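Local coordinates for oxidoreductase, NAD-binding/iron-sulfur cluster-binding protein (Nitratireductor pacificus pht-3B, PDB 6ZXU) that acts as a catabolic reductive dehalogenase, binding cobalamin and two iron-sulfur clusters that probably serve the reductive removal of halogen from organohalide substrates, at residues A[295-305]-A[491-499]; A[559-569]-A[707-717]. One frame throughout, in Å; residues are numbered along the deposited sequence.

Contact 1: residues A[295-305]-A[491-499]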
loop_
_atom_site.group_PDB
_atom_site.type_symbol
_atom_site.label_atom_id
_atom_site.label_comp_id
_atom_site.label_asym_id
_atom_site.label_seq_id
_atom_site.Cartn_x
_atom_site.Cartn_y
_atom_site.Cartn_z
ATOM N N ARG A 295 15.905 -18.090 7.435
ATOM C CA ARG A 295 16.246 -17.989 6.000
ATOM C C ARG A 295 16.659 -19.345 5.490
ATOM O O ARG A 295 17.298 -20.115 6.180
ATOM C CB ARG A 295 17.381 -16.992 5.805
ATOM C CG ARG A 295 17.065 -15.633 6.390
ATOM C CD ARG A 295 16.212 -14.837 5.418
ATOM N NE ARG A 295 15.685 -13.621 6.018
ATOM C CZ ARG A 295 15.214 -12.615 5.322
ATOM N NH1 ARG A 295 15.135 -12.678 4.004
ATOM N NH2 ARG A 295 14.736 -11.542 5.969
ATOM N N VAL A 296 16.394 -19.585 4.255
ATOM C CA VAL A 296 16.820 -20.744 3.542
ATOM C C VAL A 296 17.300 -20.304 2.221
ATOM O O VAL A 296 16.876 -19.290 1.661
ATOM C CB VAL A 296 15.668 -21.820 3.458
ATOM C CG1 VAL A 296 15.413 -22.475 4.805
ATOM C CG2 VAL A 296 14.378 -21.182 3.029
ATOM N N ASP A 297 18.190 -21.088 1.629
ATOM C CA ASP A 297 18.714 -20.727 0.313
ATOM C C ASP A 297 17.732 -20.904 -0.830
ATOM O O ASP A 297 17.776 -20.167 -1.781
ATOM C CB ASP A 297 20.022 -21.508 0.087
ATOM C CG ASP A 297 21.196 -20.924 0.984
ATOM O OD1 ASP A 297 21.330 -21.409 2.125
ATOM O OD2 ASP A 297 21.889 -19.907 0.602
ATOM N N GLU A 298 16.831 -21.879 -0.725
ATOM C CA GLU A 298 15.838 -22.160 -1.757
ATOM C C GLU A 298 14.465 -21.927 -1.072
ATOM O O GLU A 298 14.327 -22.216 0.140
ATOM C CB GLU A 298 15.913 -23.659 -2.302
ATOM C CG GLU A 298 17.161 -24.070 -3.136
ATOM N N PRO A 299 13.443 -21.506 -1.836
ATOM C CA PRO A 299 12.132 -21.347 -1.231
ATOM C C PRO A 299 11.564 -22.639 -0.658
ATOM O O PRO A 299 12.040 -23.713 -0.982
ATOM C CB PRO A 299 11.290 -20.906 -2.356
ATOM C CG PRO A 299 12.228 -20.446 -3.399
ATOM C CD PRO A 299 13.429 -21.276 -3.285
ATOM N N THR A 300 10.544 -22.507 0.185
ATOM C CA THR A 300 9.910 -23.655 0.846
ATOM C C THR A 300 9.033 -24.464 -0.133
ATOM O O THR A 300 8.467 -25.462 0.234
ATOM C CB THR A 300 9.062 -23.218 2.041
ATOM O OG1 THR A 300 8.034 -22.291 1.579
ATOM C CG2 THR A 300 9.937 -22.513 3.109
ATOM N N THR A 301 8.873 -23.971 -1.343
ATOM C CA THR A 301 8.086 -24.636 -2.335
ATOM C C THR A 301 8.979 -24.835 -3.549
ATOM O O THR A 301 9.887 -24.008 -3.785
ATOM C CB THR A 301 6.823 -23.791 -2.729
ATOM O OG1 THR A 301 7.160 -22.389 -2.952
ATOM C CG2 THR A 301 5.792 -23.868 -1.665
ATOM N N LEU A 302 8.706 -25.861 -4.328
ATOM C CA LEU A 302 9.568 -26.186 -5.471
ATOM C C LEU A 302 9.565 -25.158 -6.598
ATOM O O LEU A 302 8.523 -24.709 -7.028
ATOM C CB LEU A 302 9.145 -27.526 -6.027
ATOM C CG LEU A 302 10.004 -28.204 -7.076
ATOM C CD1 LEU A 302 11.424 -28.445 -6.589
ATOM C CD2 LEU A 302 9.294 -29.513 -7.409
ATOM N N VAL A 303 10.741 -24.707 -7.008
ATOM C CA VAL A 303 10.919 -23.813 -8.165
ATOM C C VAL A 303 11.905 -24.534 -9.124
ATOM O O VAL A 303 13.058 -24.855 -8.756
ATOM C CB VAL A 303 11.488 -22.446 -7.739
ATOM C CG1 VAL A 303 11.725 -21.526 -8.934
ATOM C CG2 VAL A 303 10.553 -21.792 -6.736
ATOM N N VAL A 304 11.434 -24.830 -10.312
ATOM C CA VAL A 304 12.285 -25.521 -11.337
ATOM C C VAL A 304 12.522 -24.509 -12.449
ATOM O O VAL A 304 11.765 -24.442 -13.410
ATOM C CB VAL A 304 11.559 -26.774 -11.858
ATOM C CG1 VAL A 304 12.507 -27.564 -12.794
ATOM C CG2 VAL A 304 11.081 -27.649 -10.692
ATOM N N ARG A 305 13.603 -23.737 -12.320
ATOM C CA ARG A 305 13.826 -22.620 -13.208
ATOM C C ARG A 305 13.926 -23.025 -14.668
ATOM O O ARG A 305 13.416 -22.310 -15.564
ATOM C CB ARG A 305 15.082 -21.895 -12.839
ATOM C CG ARG A 305 14.988 -21.150 -11.536
ATOM C CD ARG A 305 16.370 -20.750 -11.088
ATOM N NE ARG A 305 16.263 -19.784 -10.049
ATOM C CZ ARG A 305 15.886 -20.076 -8.813
ATOM N NH1 ARG A 305 15.542 -21.315 -8.447
ATOM N NH2 ARG A 305 15.788 -19.087 -7.962
ATOM N N LEU A 491 8.987 -13.656 -3.449
ATOM C CA LEU A 491 9.451 -14.943 -2.883
ATOM C C LEU A 491 10.979 -14.975 -2.735
ATOM O O LEU A 491 11.467 -15.308 -1.669
ATOM C CB LEU A 491 9.031 -16.056 -3.753
ATOM C CG LEU A 491 9.394 -17.412 -3.202
ATOM C CD1 LEU A 491 8.525 -17.824 -2.020
ATOM C CD2 LEU A 491 9.266 -18.440 -4.321
ATOM N N MET A 492 11.690 -14.650 -3.786
ATOM C CA MET A 492 13.187 -14.692 -3.777
ATOM C C MET A 492 13.836 -13.647 -2.886
ATOM O O MET A 492 14.872 -13.882 -2.306
ATOM C CB MET A 492 13.755 -14.570 -5.161
ATOM C CG MET A 492 13.510 -15.785 -6.079
ATOM S SD MET A 492 13.949 -17.354 -5.236
ATOM C CE MET A 492 12.683 -18.248 -6.145
ATOM N N ALA A 493 13.177 -12.509 -2.690
ATOM C CA ALA A 493 13.626 -11.450 -1.745
ATOM C C ALA A 493 13.307 -11.740 -0.314
ATOM O O ALA A 493 13.693 -10.975 0.548
ATOM C CB ALA A 493 13.049 -10.103 -2.174
ATOM N N GLY A 494 12.675 -12.902 -0.005
ATOM C CA GLY A 494 12.414 -13.288 1.332
ATOM C C GLY A 494 11.426 -12.368 2.041
ATOM O O GLY A 494 11.525 -12.176 3.235
ATOM N N LEU A 495 10.376 -11.964 1.331
ATOM C CA LEU A 495 9.304 -11.119 1.964
ATOM C C LEU A 495 8.015 -11.858 2.180
ATOM O O LEU A 495 7.186 -11.375 2.927
ATOM C CB LEU A 495 9.079 -9.842 1.170
ATOM C CG LEU A 495 10.257 -8.887 1.075
ATOM C CD1 LEU A 495 9.923 -7.769 0.166
ATOM C CD2 LEU A 495 10.741 -8.409 2.387
ATOM N N GLY A 496 7.890 -13.088 1.654
ATOM C CA GLY A 496 6.716 -13.891 1.865
ATOM C C GLY A 496 6.938 -15.316 1.465
ATOM O O GLY A 496 7.889 -15.639 0.842
ATOM N N GLU A 497 6.025 -16.175 1.899
ATOM C CA GLU A 497 5.911 -17.561 1.415
ATOM C C GLU A 497 4.633 -17.712 0.582
ATOM O O GLU A 497 3.653 -16.969 0.721
ATOM C CB GLU A 497 5.792 -18.554 2.586
ATOM C CG GLU A 497 7.071 -19.007 3.251
ATOM C CD GLU A 497 6.847 -20.222 4.163
ATOM O OE1 GLU A 497 6.519 -21.326 3.651
ATOM O OE2 GLU A 497 7.021 -20.150 5.388
ATOM N N VAL A 498 4.692 -18.638 -0.347
ATOM C CA VAL A 498 3.523 -19.151 -1.071
ATOM C C VAL A 498 2.402 -19.517 -0.098
ATOM O O VAL A 498 2.604 -20.286 0.857
ATOM C CB VAL A 498 3.934 -20.385 -1.905
ATOM C CG1 VAL A 498 2.749 -21.188 -2.406
ATOM C CG2 VAL A 498 4.763 -19.894 -3.111
ATOM N N SER A 499 1.182 -18.997 -0.369
ATOM C CA SER A 499 0.025 -19.206 0.468
ATOM C C SER A 499 -1.121 -19.850 -0.345
ATOM O O SER A 499 -1.123 -19.853 -1.564
ATOM C CB SER A 499 -0.460 -17.929 1.118
ATOM O OG SER A 499 -1.215 -17.160 0.202
HETATM O O HOH W 1 14.166 -9.959 2.892
HETATM O O HOH W 2 7.151 -20.641 -0.513
#

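Contact 2: residues A[559-569]-A[707-717]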
loop_
_atom_site.group_PDB
_atom_site.type_symbol
_atom_site.label_atom_id
_atom_site.label_comp_id
_atom_site.label_asym_id
_atom_site.label_seq_id
_atom_site.Cartn_x
_atom_site.Cartn_y
_atom_site.Cartn_z
ATOM N N LYS A 559 -1.445 -28.420 -3.274
ATOM C CA LYS A 559 -0.624 -27.703 -4.214
ATOM C C LYS A 559 -0.425 -28.557 -5.481
ATOM O O LYS A 559 -0.452 -29.781 -5.440
ATOM C CB LYS A 559 0.709 -27.337 -3.613
ATOM C CG LYS A 559 0.632 -26.191 -2.617
ATOM C CD LYS A 559 1.956 -25.954 -1.900
ATOM C CE LYS A 559 2.068 -26.907 -0.731
ATOM N NZ LYS A 559 3.395 -26.772 -0.097
ATOM N N VAL A 560 -0.239 -27.893 -6.609
ATOM C CA VAL A 560 0.016 -28.485 -7.900
ATOM C C VAL A 560 1.273 -27.834 -8.511
ATOM O O VAL A 560 1.751 -26.774 -8.061
ATOM C CB VAL A 560 -1.167 -28.318 -8.893
ATOM C CG1 VAL A 560 -2.396 -29.053 -8.393
ATOM C CG2 VAL A 560 -1.540 -26.860 -9.147
ATOM N N MET A 561 1.799 -28.489 -9.536
ATOM C CA MET A 561 2.830 -27.858 -10.361
ATOM C C MET A 561 2.125 -27.027 -11.425
ATOM O O MET A 561 1.126 -27.460 -12.004
ATOM C CB MET A 561 3.719 -28.971 -11.035
ATOM C CG MET A 561 4.566 -29.793 -10.081
ATOM S SD MET A 561 5.514 -28.847 -8.886
ATOM C CE MET A 561 6.690 -28.031 -9.952
ATOM N N PHE A 562 2.692 -25.879 -11.698
ATOM C CA PHE A 562 2.150 -24.925 -12.656
ATOM C C PHE A 562 3.356 -24.205 -13.240
ATOM O O PHE A 562 4.061 -23.553 -12.515
ATOM C CB PHE A 562 1.207 -23.914 -11.893
ATOM C CG PHE A 562 0.641 -22.809 -12.736
ATOM C CD1 PHE A 562 1.295 -21.577 -12.882
ATOM C CD2 PHE A 562 -0.544 -22.990 -13.412
ATOM C CE1 PHE A 562 0.800 -20.628 -13.705
ATOM C CE2 PHE A 562 -1.037 -22.025 -14.255
ATOM C CZ PHE A 562 -0.369 -20.820 -14.372
ATOM N N ASN A 563 3.575 -24.343 -14.557
ATOM C CA ASN A 563 4.604 -23.627 -15.301
ATOM C C ASN A 563 5.910 -23.704 -14.572
ATOM O O ASN A 563 6.628 -22.706 -14.435
ATOM C CB ASN A 563 4.223 -22.173 -15.553
ATOM C CG ASN A 563 5.188 -21.451 -16.522
ATOM O OD1 ASN A 563 5.845 -22.074 -17.347
ATOM N ND2 ASN A 563 5.231 -20.181 -16.436
ATOM N N GLY A 564 6.279 -24.927 -14.121
ATOM C CA GLY A 564 7.561 -25.125 -13.491
ATOM C C GLY A 564 7.726 -24.880 -12.027
ATOM O O GLY A 564 8.818 -24.955 -11.513
ATOM N N TYR A 565 6.663 -24.488 -11.311
ATOM C CA TYR A 565 6.750 -24.255 -9.878
ATOM C C TYR A 565 5.525 -24.777 -9.154
ATOM O O TYR A 565 4.477 -24.869 -9.684
ATOM C CB TYR A 565 7.018 -22.765 -9.537
ATOM C CG TYR A 565 6.047 -21.809 -10.215
ATOM C CD1 TYR A 565 6.306 -21.286 -11.464
ATOM C CD2 TYR A 565 4.922 -21.459 -9.607
ATOM C CE1 TYR A 565 5.410 -20.474 -12.104
ATOM C CE2 TYR A 565 4.030 -20.621 -10.189
ATOM C CZ TYR A 565 4.273 -20.109 -11.423
ATOM O OH TYR A 565 3.375 -19.276 -12.010
ATOM N N GLU A 566 5.711 -25.040 -7.872
ATOM C CA GLU A 566 4.707 -25.562 -6.979
ATOM C C GLU A 566 3.898 -24.357 -6.395
ATOM O O GLU A 566 4.468 -23.373 -5.885
ATOM C CB GLU A 566 5.403 -26.297 -5.826
ATOM C CG GLU A 566 4.503 -26.802 -4.712
ATOM C CD GLU A 566 5.279 -27.479 -3.552
ATOM O OE1 GLU A 566 6.555 -27.374 -3.446
ATOM O OE2 GLU A 566 4.565 -28.063 -2.693
ATOM N N ILE A 567 2.584 -24.482 -6.410
ATOM C CA ILE A 567 1.714 -23.397 -6.018
ATOM C C ILE A 567 0.324 -23.957 -5.706
ATOM O O ILE A 567 -0.041 -25.025 -6.166
ATOM C CB ILE A 567 1.685 -22.361 -7.178
ATOM C CG1 ILE A 567 1.230 -21.006 -6.626
ATOM C CG2 ILE A 567 0.894 -22.858 -8.367
ATOM C CD1 ILE A 567 1.611 -19.835 -7.447
ATOM N N TRP A 568 -0.445 -23.217 -4.904
ATOM C CA TRP A 568 -1.894 -23.418 -4.811
ATOM C C TRP A 568 -2.527 -22.540 -5.908
ATOM O O TRP A 568 -2.545 -21.325 -5.770
ATOM C CB TRP A 568 -2.452 -22.959 -3.455
ATOM C CG TRP A 568 -2.364 -23.989 -2.318
ATOM C CD1 TRP A 568 -3.130 -25.103 -2.184
ATOM C CD2 TRP A 568 -1.494 -23.963 -1.204
ATOM N NE1 TRP A 568 -2.773 -25.792 -1.077
ATOM C CE2 TRP A 568 -1.751 -25.116 -0.448
ATOM C CE3 TRP A 568 -0.467 -23.125 -0.809
ATOM C CZ2 TRP A 568 -1.083 -25.410 0.749
ATOM C CZ3 TRP A 568 0.177 -23.390 0.365
ATOM C CH2 TRP A 568 -0.094 -24.558 1.118
ATOM N N LYS A 569 -2.983 -23.102 -6.991
ATOM C CA LYS A 569 -3.448 -22.268 -8.098
ATOM C C LYS A 569 -4.912 -21.956 -7.917
ATOM O O LYS A 569 -5.770 -22.847 -7.865
ATOM C CB LYS A 569 -3.177 -22.915 -9.494
ATOM C CG LYS A 569 -3.300 -21.879 -10.621
ATOM C CD LYS A 569 -2.063 -20.983 -10.583
ATOM C CE LYS A 569 -2.317 -19.660 -11.148
ATOM N NZ LYS A 569 -1.122 -18.807 -10.958
ATOM N N TYR A 707 -5.963 -28.493 -15.185
ATOM C CA TYR A 707 -5.832 -28.614 -13.749
ATOM C C TYR A 707 -5.927 -30.065 -13.283
ATOM O O TYR A 707 -5.126 -30.456 -12.465
ATOM C CB TYR A 707 -6.856 -27.721 -13.035
ATOM C CG TYR A 707 -6.462 -27.154 -11.664
ATOM C CD1 TYR A 707 -6.054 -27.962 -10.656
ATOM C CD2 TYR A 707 -6.584 -25.837 -11.412
ATOM C CE1 TYR A 707 -5.769 -27.476 -9.396
ATOM C CE2 TYR A 707 -6.245 -25.282 -10.197
ATOM C CZ TYR A 707 -5.855 -26.100 -9.193
ATOM O OH TYR A 707 -5.549 -25.512 -8.008
ATOM N N ALA A 708 -6.806 -30.858 -13.861
ATOM C CA ALA A 708 -6.906 -32.252 -13.525
ATOM C C ALA A 708 -5.630 -33.022 -13.951
ATOM O O ALA A 708 -5.244 -33.975 -13.316
ATOM C CB ALA A 708 -8.152 -32.860 -14.199
ATOM N N ALA A 709 -4.935 -32.545 -14.949
ATOM C CA ALA A 709 -3.741 -33.227 -15.429
ATOM C C ALA A 709 -2.453 -32.711 -14.770
ATOM O O ALA A 709 -1.403 -33.232 -15.035
ATOM C CB ALA A 709 -3.610 -33.032 -16.945
ATOM N N ALA A 710 -2.526 -31.694 -13.937
ATOM C CA ALA A 710 -1.325 -31.109 -13.323
ATOM C C ALA A 710 -0.526 -32.146 -12.521
ATOM O O ALA A 710 -1.082 -32.939 -11.789
ATOM C CB ALA A 710 -1.683 -29.914 -12.448
ATOM N N GLU A 711 0.797 -32.140 -12.716
ATOM C CA GLU A 711 1.688 -33.020 -11.972
ATOM C C GLU A 711 1.647 -32.631 -10.479
ATOM O O GLU A 711 1.576 -31.445 -10.125
ATOM C CB GLU A 711 3.095 -32.880 -12.532
ATOM C CG GLU A 711 4.168 -33.786 -11.926
ATOM C CD GLU A 711 5.611 -33.558 -12.541
ATOM O OE1 GLU A 711 6.326 -34.572 -12.750
ATOM O OE2 GLU A 711 6.031 -32.390 -12.812
ATOM N N THR A 712 1.683 -33.616 -9.595
ATOM C CA THR A 712 1.795 -33.303 -8.154
ATOM C C THR A 712 3.225 -32.922 -7.797
ATOM O O THR A 712 4.181 -33.329 -8.462
ATOM C CB THR A 712 1.371 -34.455 -7.239
ATOM O OG1 THR A 712 2.359 -35.456 -7.309
ATOM C CG2 THR A 712 0.049 -35.030 -7.680
ATOM N N PRO A 713 3.408 -32.104 -6.775
ATOM C CA PRO A 713 4.751 -31.739 -6.379
ATOM C C PRO A 713 5.547 -32.958 -5.964
ATOM O O PRO A 713 6.737 -32.978 -6.200
ATOM C CB PRO A 713 4.553 -30.712 -5.240
ATOM C CG PRO A 713 3.210 -30.112 -5.506
ATOM C CD PRO A 713 2.394 -31.242 -6.115
ATOM N N ALA A 714 4.914 -33.965 -5.421
ATOM C CA ALA A 714 5.635 -35.209 -5.064
ATOM C C ALA A 714 6.187 -35.921 -6.300
ATOM O O ALA A 714 7.353 -36.323 -6.364
ATOM C CB ALA A 714 4.690 -36.086 -4.274
ATOM N N ALA A 715 5.376 -36.034 -7.326
ATOM C CA ALA A 715 5.765 -36.644 -8.569
ATOM C C ALA A 715 6.891 -35.816 -9.218
ATOM O O ALA A 715 7.822 -36.369 -9.776
ATOM C CB ALA A 715 4.573 -36.765 -9.493
ATOM N N ALA A 716 6.824 -34.499 -9.163
ATOM C CA ALA A 716 7.880 -33.675 -9.727
ATOM C C ALA A 716 9.164 -33.917 -9.029
ATOM O O ALA A 716 10.198 -34.022 -9.662
ATOM C CB ALA A 716 7.527 -32.196 -9.681
ATOM N N ARG A 717 9.150 -33.972 -7.700
ATOM C CA ARG A 717 10.399 -34.201 -6.951
ATOM C C ARG A 717 10.996 -35.549 -7.325
ATOM O O ARG A 717 12.195 -35.652 -7.444
ATOM C CB ARG A 717 10.159 -34.132 -5.430
ATOM C CG ARG A 717 9.918 -32.712 -4.933
ATOM C CD ARG A 717 9.745 -32.619 -3.434
ATOM N NE ARG A 717 9.614 -31.178 -3.096
ATOM C CZ ARG A 717 8.447 -30.549 -2.808
ATOM N NH1 ARG A 717 7.283 -31.255 -2.721
ATOM N NH2 ARG A 717 8.454 -29.210 -2.551
HETATM O O HOH W 3 4.398 -30.521 -1.500
HETATM O O HOH W 4 -4.017 -25.928 -5.892
#

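Contact 1: residues A[295-305]-A[491-499]
Met492 and Pro299 meet where the end of helix 486-492 backs onto the loop 295-305. The methionine chain bends at chi2 (-49°), which brings CE to 3.5 Å from Pro299 CG. Arg305, salt-bridged to Glu401, comes from the opposite direction to the methionine, its NH2 near both SD and CE. Leu491 crosses the proline at about a right angle, its CD2 packed 3.7 Å from Pro299 CG; Leu491 and Val498 also line the cobalamin pocket. Farther along, the contact turns polar. Thr300 OG1 donates to Glu497 OE1 at 2.7 Å, arriving 45° out of the carboxylate plane. Thr301 lays its OG1 3.5 Å from Val498 CG2, and one water gives hydrogen bonds to both threonine hydroxyls and receives one from Val498 N. Gln536 also donates to Glu497 OE1, while Phe533 N and Leu535 N both reach OE2, so the buried carboxylate is gripped by four bonds. Were Glu497 an alanine, Thr300 OG1, Gln536 NE2 and the two backbone amides would probably be left without the carboxylate that gathers them. The loop thus lies across the end of helix 486-492 and strand 497-498, which pairs antiparallel with strand 505-506, while Gln536 of helix 535-540 packs on both threonines.

Contact 2: residues A[559-569]-A[707-717]
Met561 projects from the first strand of a beta hairpin, closed by a type I' turn from Phe562 to Tyr565, into the bend that links helices 700-709 and 713-721. Its CB lies 3.4 Å from Glu711 O, the same carbonyl that accepts the Met561 backbone N at 3.0 Å. CG, equally near Glu711 O, comes 3.8 Å from Ala716 CB. The chi2 bend (-48°) sets SD 3.9 Å from Pro713 CA, in the helix that Thr712 caps through its hydroxyl. A further bend at chi3 turns CE back over its own hairpin, 3.5 Å from Tyr565 C. On the second strand, Glu566 CG packs on the ring of Pro713, and its carboxylate joins a salt-bridge network: OE1 takes a weak bond from Arg717 NH2 at 2.8 Å, the carboxylate and guanidinium planes 69° apart, while OE2 pairs with Lys559 NZ, which Gln536 also engages. Val560 rests its CB on Ala710 CB and crosses Tyr707 at about a right angle, CG1 meeting CE1. Tyr707 OH accepts from a water that Lys569 N also reaches, and donates to a lone pair of Lys569 O at 2.7 Å, in the carbonyl plane at a C=O...donor angle of 131°.

Contacts 1 and 2, their centres about 15 Å apart, share a seam. The loop 295-305 runs beside the hairpin of contact 2 and bonds to it: Leu302 N lies 2.8 Å from Glu566 OE1, and Val304 N lies 2.9 Å from Gly564 O, both probable hydrogen bonds. A second junction is Ser499 C, packed 3.4 Å from Trp568 CE3. Both contacts border the bound cobalamin. Val303, Leu491 and Val498 touch it from contact 1, whereas the hairpin 559-569 supplies Tyr565, hydrogen-bonded to the cofactor through OH, and Lys569, salt-bridged to it through NZ and also to Asp503. Ser499, at the end of segment 491-499, touches an iron-sulfur cluster, whose pocket it helps to form.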